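Local coordinates for histidine triad protein (Plasmodium falciparum 3D7, PDB 5CS2) that probably hydrolyses diadenosine triphosphate to AMP and ADP, as a Fhit-like member of the histidine triad family, and binds the antimalarial natural product cyclomarin A, at residues E29-I37 against I181-K192. Numbering follows the deposited sequence.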
# COMPACT_ATOMS: atom_id res chain seq x y z
N GLU A 29 -0.69 6.25 22.71
CA GLU A 29 -1.47 5.06 23.02
C GLU A 29 -2.86 5.33 22.47
O GLU A 29 -3.37 6.44 22.62
CB GLU A 29 -1.48 4.79 24.54
CG GLU A 29 -2.10 3.45 24.87
CD GLU A 29 -2.14 3.06 26.34
OE1 GLU A 29 -1.18 3.38 27.08
OE2 GLU A 29 -3.11 2.37 26.72
N ILE A 30 -3.42 4.37 21.73
CA ILE A 30 -4.74 4.54 21.14
C ILE A 30 -5.76 3.92 22.09
O ILE A 30 -5.55 2.80 22.55
CB ILE A 30 -4.81 3.86 19.72
CG1 ILE A 30 -3.70 4.43 18.76
CG2 ILE A 30 -6.21 4.01 19.10
CD1 ILE A 30 -3.72 5.96 18.56
N ASP A 31 -6.84 4.66 22.36
CA ASP A 31 -7.96 4.20 23.21
C ASP A 31 -8.61 3.00 22.52
O ASP A 31 -8.88 3.05 21.30
CB ASP A 31 -8.98 5.35 23.36
CG ASP A 31 -9.95 5.15 24.51
OD1 ASP A 31 -10.73 4.17 24.47
OD2 ASP A 31 -9.95 6.00 25.43
N LYS A 32 -8.88 1.94 23.28
CA LYS A 32 -9.54 0.72 22.75
C LYS A 32 -10.88 1.01 22.08
O LYS A 32 -11.26 0.27 21.16
CB LYS A 32 -9.69 -0.33 23.87
CG LYS A 32 -10.62 0.10 25.00
CD LYS A 32 -10.62 -0.92 26.14
CE LYS A 32 -11.42 -0.42 27.31
NZ LYS A 32 -11.24 -1.28 28.51
N ARG A 33 -11.59 2.08 22.51
CA ARG A 33 -12.87 2.53 21.94
C ARG A 33 -12.73 3.03 20.50
O ARG A 33 -13.73 3.14 19.79
CB ARG A 33 -13.53 3.63 22.81
CG ARG A 33 -14.13 3.09 24.11
CD ARG A 33 -14.61 4.22 25.01
NE ARG A 33 -13.47 4.95 25.55
CZ ARG A 33 -13.54 6.05 26.30
NH1 ARG A 33 -14.72 6.57 26.61
NH2 ARG A 33 -12.44 6.63 26.73
N GLU A 34 -11.49 3.39 20.09
CA GLU A 34 -11.27 3.93 18.74
C GLU A 34 -10.83 2.88 17.73
O GLU A 34 -10.71 3.19 16.54
CB GLU A 34 -10.21 5.05 18.82
CG GLU A 34 -10.56 6.14 19.82
CD GLU A 34 -9.43 7.12 20.12
OE1 GLU A 34 -8.27 6.86 19.72
OE2 GLU A 34 -9.71 8.15 20.77
N VAL A 35 -10.59 1.67 18.18
CA VAL A 35 -10.08 0.55 17.40
C VAL A 35 -11.27 -0.26 16.87
O VAL A 35 -12.11 -0.67 17.64
CB VAL A 35 -9.12 -0.34 18.22
CG1 VAL A 35 -8.66 -1.57 17.43
CG2 VAL A 35 -7.91 0.48 18.71
N PHE A 36 -11.31 -0.50 15.58
CA PHE A 36 -12.43 -1.28 15.00
C PHE A 36 -12.02 -2.71 14.61
O PHE A 36 -12.90 -3.53 14.33
CB PHE A 36 -13.07 -0.52 13.85
CG PHE A 36 -12.08 0.01 12.83
CD1 PHE A 36 -11.49 -0.85 11.90
CD2 PHE A 36 -11.75 1.36 12.79
CE1 PHE A 36 -10.56 -0.37 10.97
CE2 PHE A 36 -10.86 1.85 11.82
CZ PHE A 36 -10.25 0.98 10.94
N ILE A 37 -10.70 -3.02 14.51
CA ILE A 37 -10.28 -4.36 14.17
C ILE A 37 -8.86 -4.60 14.67
O ILE A 37 -8.04 -3.69 14.59
CB ILE A 37 -10.37 -4.64 12.62
CG1 ILE A 37 -10.16 -6.13 12.28
CG2 ILE A 37 -9.39 -3.74 11.81
CD1 ILE A 37 -10.71 -6.56 10.84
N ILE A 181 -13.71 11.78 21.68
CA ILE A 181 -13.78 10.34 21.95
C ILE A 181 -15.20 9.81 21.62
O ILE A 181 -15.31 8.72 21.08
CB ILE A 181 -13.27 9.95 23.38
CG1 ILE A 181 -13.17 8.42 23.58
CG2 ILE A 181 -14.10 10.58 24.51
CD1 ILE A 181 -11.95 7.73 23.01
N GLU A 182 -16.25 10.62 21.88
CA GLU A 182 -17.64 10.25 21.61
C GLU A 182 -17.86 9.97 20.13
O GLU A 182 -18.38 8.91 19.79
CB GLU A 182 -18.62 11.34 22.10
CG GLU A 182 -18.60 11.57 23.60
CD GLU A 182 -17.89 12.85 24.01
OE1 GLU A 182 -18.57 13.90 24.09
OE2 GLU A 182 -16.66 12.81 24.23
N GLN A 183 -17.45 10.90 19.24
CA GLN A 183 -17.59 10.77 17.79
C GLN A 183 -16.75 9.60 17.27
O GLN A 183 -17.22 8.85 16.41
CB GLN A 183 -17.19 12.06 17.05
CG GLN A 183 -18.17 13.22 17.26
CD GLN A 183 -17.69 14.52 16.68
OE1 GLN A 183 -16.53 14.93 16.85
NE2 GLN A 183 -18.58 15.23 16.00
N MET A 184 -15.52 9.46 17.79
CA MET A 184 -14.60 8.40 17.41
C MET A 184 -15.11 7.02 17.82
O MET A 184 -15.02 6.10 17.01
CB MET A 184 -13.21 8.67 17.97
CG MET A 184 -12.51 9.81 17.26
SD MET A 184 -10.75 9.84 17.66
CE MET A 184 -10.81 10.69 19.24
N GLU A 185 -15.63 6.89 19.06
CA GLU A 185 -16.22 5.65 19.54
C GLU A 185 -17.41 5.29 18.66
O GLU A 185 -17.56 4.13 18.28
CB GLU A 185 -16.65 5.77 21.02
CG GLU A 185 -17.25 4.50 21.62
CD GLU A 185 -17.65 4.61 23.08
OE1 GLU A 185 -17.93 5.74 23.55
OE2 GLU A 185 -17.71 3.56 23.75
N GLU A 186 -18.25 6.28 18.32
CA GLU A 186 -19.43 6.08 17.47
C GLU A 186 -19.00 5.56 16.09
O GLU A 186 -19.56 4.56 15.62
CB GLU A 186 -20.25 7.38 17.36
CG GLU A 186 -21.44 7.30 16.41
CD GLU A 186 -22.32 8.54 16.33
OE1 GLU A 186 -21.81 9.66 16.58
OE2 GLU A 186 -23.52 8.39 16.00
N GLU A 187 -17.98 6.19 15.49
CA GLU A 187 -17.47 5.77 14.18
C GLU A 187 -16.85 4.38 14.25
O GLU A 187 -17.15 3.54 13.40
CB GLU A 187 -16.49 6.78 13.58
CG GLU A 187 -16.19 6.44 12.12
CD GLU A 187 -15.42 7.45 11.29
OE1 GLU A 187 -15.81 8.64 11.30
OE2 GLU A 187 -14.51 7.02 10.54
N ALA A 188 -16.00 4.12 15.27
CA ALA A 188 -15.40 2.79 15.38
C ALA A 188 -16.47 1.73 15.60
O ALA A 188 -16.33 0.63 15.11
CB ALA A 188 -14.39 2.74 16.52
N ASN A 189 -17.53 2.06 16.36
CA ASN A 189 -18.61 1.11 16.65
C ASN A 189 -19.38 0.73 15.39
O ASN A 189 -19.67 -0.44 15.20
CB ASN A 189 -19.52 1.64 17.76
CG ASN A 189 -20.37 0.57 18.39
OD1 ASN A 189 -21.58 0.49 18.15
ND2 ASN A 189 -19.75 -0.30 19.16
N LEU A 190 -19.65 1.70 14.53
CA LEU A 190 -20.34 1.49 13.26
C LEU A 190 -19.52 0.51 12.39
O LEU A 190 -20.07 -0.45 11.83
CB LEU A 190 -20.53 2.83 12.55
CG LEU A 190 -21.13 2.78 11.15
CD1 LEU A 190 -22.67 2.82 11.19
CD2 LEU A 190 -20.60 3.93 10.29
N ILE A 191 -18.18 0.71 12.34
CA ILE A 191 -17.31 -0.16 11.55
C ILE A 191 -17.24 -1.54 12.10
O ILE A 191 -17.48 -2.49 11.37
CB ILE A 191 -15.91 0.47 11.36
CG1 ILE A 191 -16.02 1.83 10.65
CG2 ILE A 191 -14.99 -0.51 10.63
CD1 ILE A 191 -14.77 2.69 10.69
N LYS A 192 -16.98 -1.67 13.41
CA LYS A 192 -16.90 -2.95 14.11
C LYS A 192 -18.23 -3.71 13.96
O LYS A 192 -18.20 -4.91 13.70
CB LYS A 192 -16.70 -2.66 15.61
CG LYS A 192 -15.49 -3.25 16.25
CD LYS A 192 -15.51 -3.01 17.78
CE LYS A 192 -16.04 -1.63 18.19
NZ LYS A 192 -16.09 -1.47 19.68
O HOH W 1 -13.40 -0.92 19.96
O HOH W 2 -16.03 1.82 19.87
O HOH W 3 -17.42 5.62 26.20
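From CB to guanidinium, Arg33 lies against Glu185 and Ile181 of helix 181-192. Its CB lies against CG of Glu185, and CG and CD continue past that carboxylate, with Arg33 CD 3.4 Å from Glu185 OE2. A bend at chi3 then swings the guanidinium over Ile181, whose CG1 sits 3.6 Å above the plane and over its centre. At the tip, Arg33 NH1 and Glu185 OE1 stand 4.5 Å apart, too far for a direct salt bridge, and a water joins them, accepting from NH1 and donating to OE1. A side-on salt bridge to Asp31 fixes the group's rotation: NE bonds to OD1, almost straight (165°), and Arg33 NH2 lies 2.9 Å from Asp31 OD2. The backbone N of Arg33 takes the anti lone pair of Asp31 OD1, closing an Asx turn.

Ile181 CD1 packs on Asp31 and on Glu34, and the extended Glu34 chain crosses Met184 at a slant, its OE2 meeting the CE methyl and SD. No direct hydrogen bond spans the segments. Instead, Arg33 O receives a nearly linear CA-H...O contact from Glu185 (170°), lies 3.4 Å from Ala188 CB, and accepts from a second water shared with Glu185 O. A third water donates to Lys32 O and Val35 O while accepting from Lys192 NZ.

Further along, Phe36 rests obliquely on Ile191, its CG 3.7 Å from Ile191 CG2, and Phe36 CB lies 3.7 Å from Ala188 O. The axes of strand 35-37 and of helix segment 181-192 run 9° from parallel and approach to 7.3 Å. The helix thus flanks strand 35-38, an outermost strand of the five-stranded antiparallel sheet of this HIT-family chain; Met184 also touches Val46 of strand 42-46, while Phe36 and Ile191 pack on helix 72-93 through Met85, Met89 and Leu92.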